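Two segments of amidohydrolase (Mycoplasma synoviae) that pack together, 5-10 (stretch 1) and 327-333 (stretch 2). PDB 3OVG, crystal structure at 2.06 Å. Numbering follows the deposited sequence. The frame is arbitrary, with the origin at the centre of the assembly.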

ATOM      1  N   ASN A   5      48.700  27.113   6.241  1.00 41.50           N
ATOM      2  CA  ASN A   5      47.845  28.033   5.477  1.00 41.35           C
ATOM      3  C   ASN A   5      46.717  27.262   4.733  1.00 33.52           C
ATOM      4  O   ASN A   5      46.652  27.239   3.511  1.00 35.11           O
ATOM      5  CB  ASN A   5      48.708  28.824   4.487  1.00 46.97           C
ATOM      6  CG  ASN A   5      48.482  30.350   4.558  1.00 53.68           C
ATOM      7  OD1 ASN A   5      48.351  30.938   5.642  1.00 47.26           O
ATOM      8  ND2 ASN A   5      48.468  30.995   3.387  1.00 55.76           N
ATOM      9  N   LYS A   6      45.842  26.628   5.496  1.00 27.10           N
ATOM     10  CA  LYS A   6      44.868  25.702   4.964  1.00 26.79           C
ATOM     11  C   LYS A   6      43.524  26.390   4.814  1.00 24.70           C
ATOM     12  O   LYS A   6      43.195  27.257   5.616  1.00 21.90           O
ATOM     13  CB  LYS A   6      44.754  24.503   5.911  1.00 28.54           C
ATOM     14  CG  LYS A   6      46.017  23.641   5.939  1.00 30.01           C
ATOM     15  CD  LYS A   6      46.539  23.471   4.517  1.00 35.79           C
ATOM     16  CE  LYS A   6      47.688  22.459   4.379  1.00 47.00           C
ATOM     17  NZ  LYS A   6      47.839  22.027   2.912  1.00 47.31           N
ATOM     18  N   PHE A   7      42.763  26.025   3.779  1.00 20.10           N
ATOM     19  CA  PHE A   7      41.451  26.617   3.595  1.00 19.71           C
ATOM     20  C   PHE A   7      40.323  25.590   3.531  1.00 20.08           C
ATOM     21  O   PHE A   7      40.561  24.402   3.286  1.00 20.09           O
ATOM     22  CB  PHE A   7      41.434  27.492   2.343  1.00 20.89           C
ATOM     23  CG  PHE A   7      41.512  26.717   1.062  1.00 22.33           C
ATOM     24  CD1 PHE A   7      40.358  26.271   0.437  1.00 22.22           C
ATOM     25  CD2 PHE A   7      42.749  26.423   0.491  1.00 22.35           C
ATOM     26  CE1 PHE A   7      40.433  25.564  -0.784  1.00 22.44           C
ATOM     27  CE2 PHE A   7      42.840  25.720  -0.698  1.00 21.05           C
ATOM     28  CZ  PHE A   7      41.687  25.285  -1.335  1.00 23.02           C
ATOM     29  N   ALA A   8      39.105  26.064   3.770  1.00 18.99           N
ATOM     30  CA  ALA A   8      37.890  25.319   3.452  1.00 18.43           C
ATOM     31  C   ALA A   8      37.195  26.092   2.341  1.00 17.95           C
ATOM     32  O   ALA A   8      37.353  27.306   2.214  1.00 17.05           O
ATOM     33  CB  ALA A   8      36.993  25.206   4.667  1.00 16.92           C
ATOM     34  N   ARG A   9      36.403  25.403   1.546  1.00 17.15           N
ATOM     35  CA  ARG A   9      35.794  26.063   0.396  1.00 17.44           C
ATOM     36  C   ARG A   9      34.296  26.267   0.646  1.00 16.50           C
ATOM     37  O   ARG A   9      33.535  25.309   0.561  1.00 17.27           O
ATOM     38  CB  ARG A   9      36.021  25.217  -0.865  1.00 17.16           C
ATOM     39  CG  ARG A   9      35.291  25.731  -2.100  1.00 15.66           C
ATOM     40  CD  ARG A   9      36.050  25.342  -3.359  1.00 19.08           C
ATOM     41  NE  ARG A   9      37.398  25.905  -3.374  1.00 19.02           N
ATOM     42  CZ  ARG A   9      38.402  25.457  -4.137  1.00 19.66           C
ATOM     43  NH1 ARG A   9      38.239  24.422  -4.955  1.00 16.56           N
ATOM     44  NH2 ARG A   9      39.590  26.029  -4.059  1.00 17.83           N
ATOM     45  N   THR A  10      33.877  27.493   0.982  1.00 15.56           N
ATOM     46  CA  THR A  10      32.468  27.775   1.223  1.00 14.83           C
ATOM     47  C   THR A  10      31.837  28.306  -0.038  1.00 16.84           C
ATOM     48  O   THR A  10      32.539  28.603  -1.023  1.00 15.31           O
ATOM     49  CB  THR A  10      32.205  28.816   2.365  1.00 18.31           C
ATOM     50  OG1 THR A  10      32.468  30.146   1.900  1.00 17.54           O
ATOM     51  CG2 THR A  10      33.040  28.523   3.574  1.00 15.85           C
ATOM     52  N   VAL A 327      39.402  17.964   9.057  1.00 21.05           N
ATOM     53  CA  VAL A 327      38.828  17.111   8.019  1.00 17.54           C
ATOM     54  C   VAL A 327      38.236  17.884   6.830  1.00 20.99           C
ATOM     55  O   VAL A 327      38.103  17.315   5.752  1.00 21.51           O
ATOM     56  CB  VAL A 327      37.790  16.133   8.586  1.00 20.68           C
ATOM     57  CG1 VAL A 327      38.425  15.265   9.648  1.00 23.00           C
ATOM     58  CG2 VAL A 327      36.569  16.888   9.165  1.00 16.55           C
ATOM     59  N   LEU A 328      37.921  19.169   7.020  1.00 18.70           N
ATOM     60  CA  LEU A 328      37.320  19.982   5.960  1.00 20.17           C
ATOM     61  C   LEU A 328      38.343  20.820   5.185  1.00 20.71           C
ATOM     62  O   LEU A 328      37.991  21.471   4.197  1.00 17.57           O
ATOM     63  CB  LEU A 328      36.228  20.904   6.530  1.00 18.92           C
ATOM     64  CG  LEU A 328      34.993  20.211   7.132  1.00 16.14           C
ATOM     65  CD1 LEU A 328      34.080  21.302   7.721  1.00 18.85           C
ATOM     66  CD2 LEU A 328      34.233  19.458   6.051  1.00 16.74           C
ATOM     67  N   ALA A 329      39.602  20.814   5.632  1.00 19.14           N
ATOM     68  CA  ALA A 329      40.651  21.595   4.966  1.00 18.64           C
ATOM     69  C   ALA A 329      41.005  20.949   3.630  1.00 19.60           C
ATOM     70  O   ALA A 329      41.115  19.735   3.572  1.00 19.70           O
ATOM     71  CB  ALA A 329      41.897  21.664   5.873  1.00 17.77           C
ATOM     72  N   PHE A 330      41.186  21.712   2.557  1.00 17.32           N
ATOM     73  CA  PHE A 330      41.659  21.081   1.324  1.00 17.73           C
ATOM     74  C   PHE A 330      43.077  20.528   1.476  1.00 21.81           C
ATOM     75  O   PHE A 330      43.928  21.139   2.135  1.00 21.72           O
ATOM     76  CB  PHE A 330      41.610  22.063   0.148  1.00 18.08           C
ATOM     77  CG  PHE A 330      40.272  22.067  -0.583  1.00 15.70           C
ATOM     78  CD1 PHE A 330      39.083  22.165   0.124  1.00 17.16           C
ATOM     79  CD2 PHE A 330      40.219  21.967  -1.959  1.00 17.74           C
ATOM     80  CE1 PHE A 330      37.854  22.176  -0.527  1.00 16.77           C
ATOM     81  CE2 PHE A 330      38.987  21.993  -2.637  1.00 17.49           C
ATOM     82  CZ  PHE A 330      37.812  22.092  -1.932  1.00 15.34           C
ATOM     83  N   ASP A 331      43.339  19.380   0.857  1.00 20.89           N
ATOM     84  CA  ASP A 331      44.714  18.890   0.730  1.00 22.65           C
ATOM     85  C   ASP A 331      45.305  19.598  -0.455  1.00 24.21           C
ATOM     86  O   ASP A 331      44.558  20.208  -1.235  1.00 21.40           O
ATOM     87  CB  ASP A 331      44.741  17.395   0.409  1.00 22.17           C
ATOM     88  CG  ASP A 331      44.802  16.547   1.635  1.00 22.10           C
ATOM     89  OD1 ASP A 331      44.827  17.124   2.749  1.00 25.24           O
ATOM     90  OD2 ASP A 331      44.833  15.316   1.477  1.00 21.09           O
ATOM     91  N   GLU A 332      46.630  19.512  -0.602  1.00 24.98           N
ATOM     92  CA  GLU A 332      47.252  19.878  -1.858  1.00 27.02           C
ATOM     93  C   GLU A 332      46.763  18.878  -2.909  1.00 23.16           C
ATOM     94  O   GLU A 332      46.541  17.700  -2.599  1.00 21.31           O
ATOM     95  CB  GLU A 332      48.792  19.841  -1.791  1.00 26.62           C
ATOM     96  CG  GLU A 332      49.453  20.929  -0.891  1.00 35.26           C
ATOM     97  CD  GLU A 332      48.814  22.326  -1.031  1.00 43.73           C
ATOM     98  OE1 GLU A 332      48.967  22.990  -2.105  1.00 42.48           O
ATOM     99  OE2 GLU A 332      48.163  22.763  -0.043  1.00 46.04           O
ATOM    100  N   LYS A 333      46.634  19.372  -4.141  1.00 21.61           N
ATOM    101  CA  LYS A 333      46.263  18.583  -5.309  1.00 21.75           C
ATOM    102  C   LYS A 333      47.293  17.510  -5.643  1.00 23.10           C
ATOM    103  O   LYS A 333      48.494  17.706  -5.462  1.00 21.53           O
ATOM    104  CB  LYS A 333      46.150  19.478  -6.525  1.00 22.31           C
ATOM    105  CG  LYS A 333      45.147  20.564  -6.404  1.00 22.23           C
ATOM    106  CD  LYS A 333      44.931  21.112  -7.825  1.00 23.95           C
ATOM    107  CE  LYS A 333      44.175  22.410  -7.855  1.00 28.98           C
ATOM    108  NZ  LYS A 333      43.703  22.635  -9.286  1.00 29.98           N
TER
HETATM  109  O   HOH W   1      43.956  24.086   2.328  1.00 24.52           O
HETATM  110  O   HOH W   2      36.001  22.463   2.316  1.00 15.77           O

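Phe 330 covers the most surface in this contact, and Lys 6 and Phe 7 contribute most from the other stretch. About 389 Å² is buried in all, both sides summed.

The backbone of Phe 330 is tied directly to the strand. Its N donates a hydrogen bond to Phe 7 O at 2.9 Å, with a nearly straight angle of 160°. Phe 7 O also receives a CA-H...O contact from Ala 329 CA at 3.3 Å. The Phe 330 N to Phe 7 O bond is the only direct backbone hydrogen bond between the stretches, but two waters extend the link. Water 1 accepts from Phe 7 N (2.7 Å) and donates to Phe 330 O (3.0 Å). Water 2 accepts from Arg 9 N (3.1 Å) and donates to Leu 328 O (2.9 Å).

The CA-to-CB bond of Phe 330 points toward the strand, and its ring is buried. It forms an offset stack with the Phe 7 ring. The centroids are 4.8 Å apart and the planes lie at 28°. Phe 7 CE1 comes within 3.5 Å of Phe 330 CG, and Phe 330 CB sits over a face of the Phe 7 ring, 3.9 Å from its centroid. The CA-to-CB bond of Phe 7 points sideways, but with chi1 in the p well the end of the side chain comes nearer to the other stretch. Two flat apolar rings suit this place because they bury broad surfaces without leaving polar groups unpaired. Farther along, Arg 9 NH1 lies 3.4 Å from Phe 330 CE2, which sits over one face of the guanidinium.

Lys 6 works at the exposed side. Its CB packs 4.0 Å from Ala 329 CB, a small apolar contact at the base of the chain. Its long chain then carries NZ to Glu 332 OE2 at 3.1 Å. The pair is a salt bridge, though its hydrogen bond is weak. Both residues are exposed, a setting that suits long charged side chains.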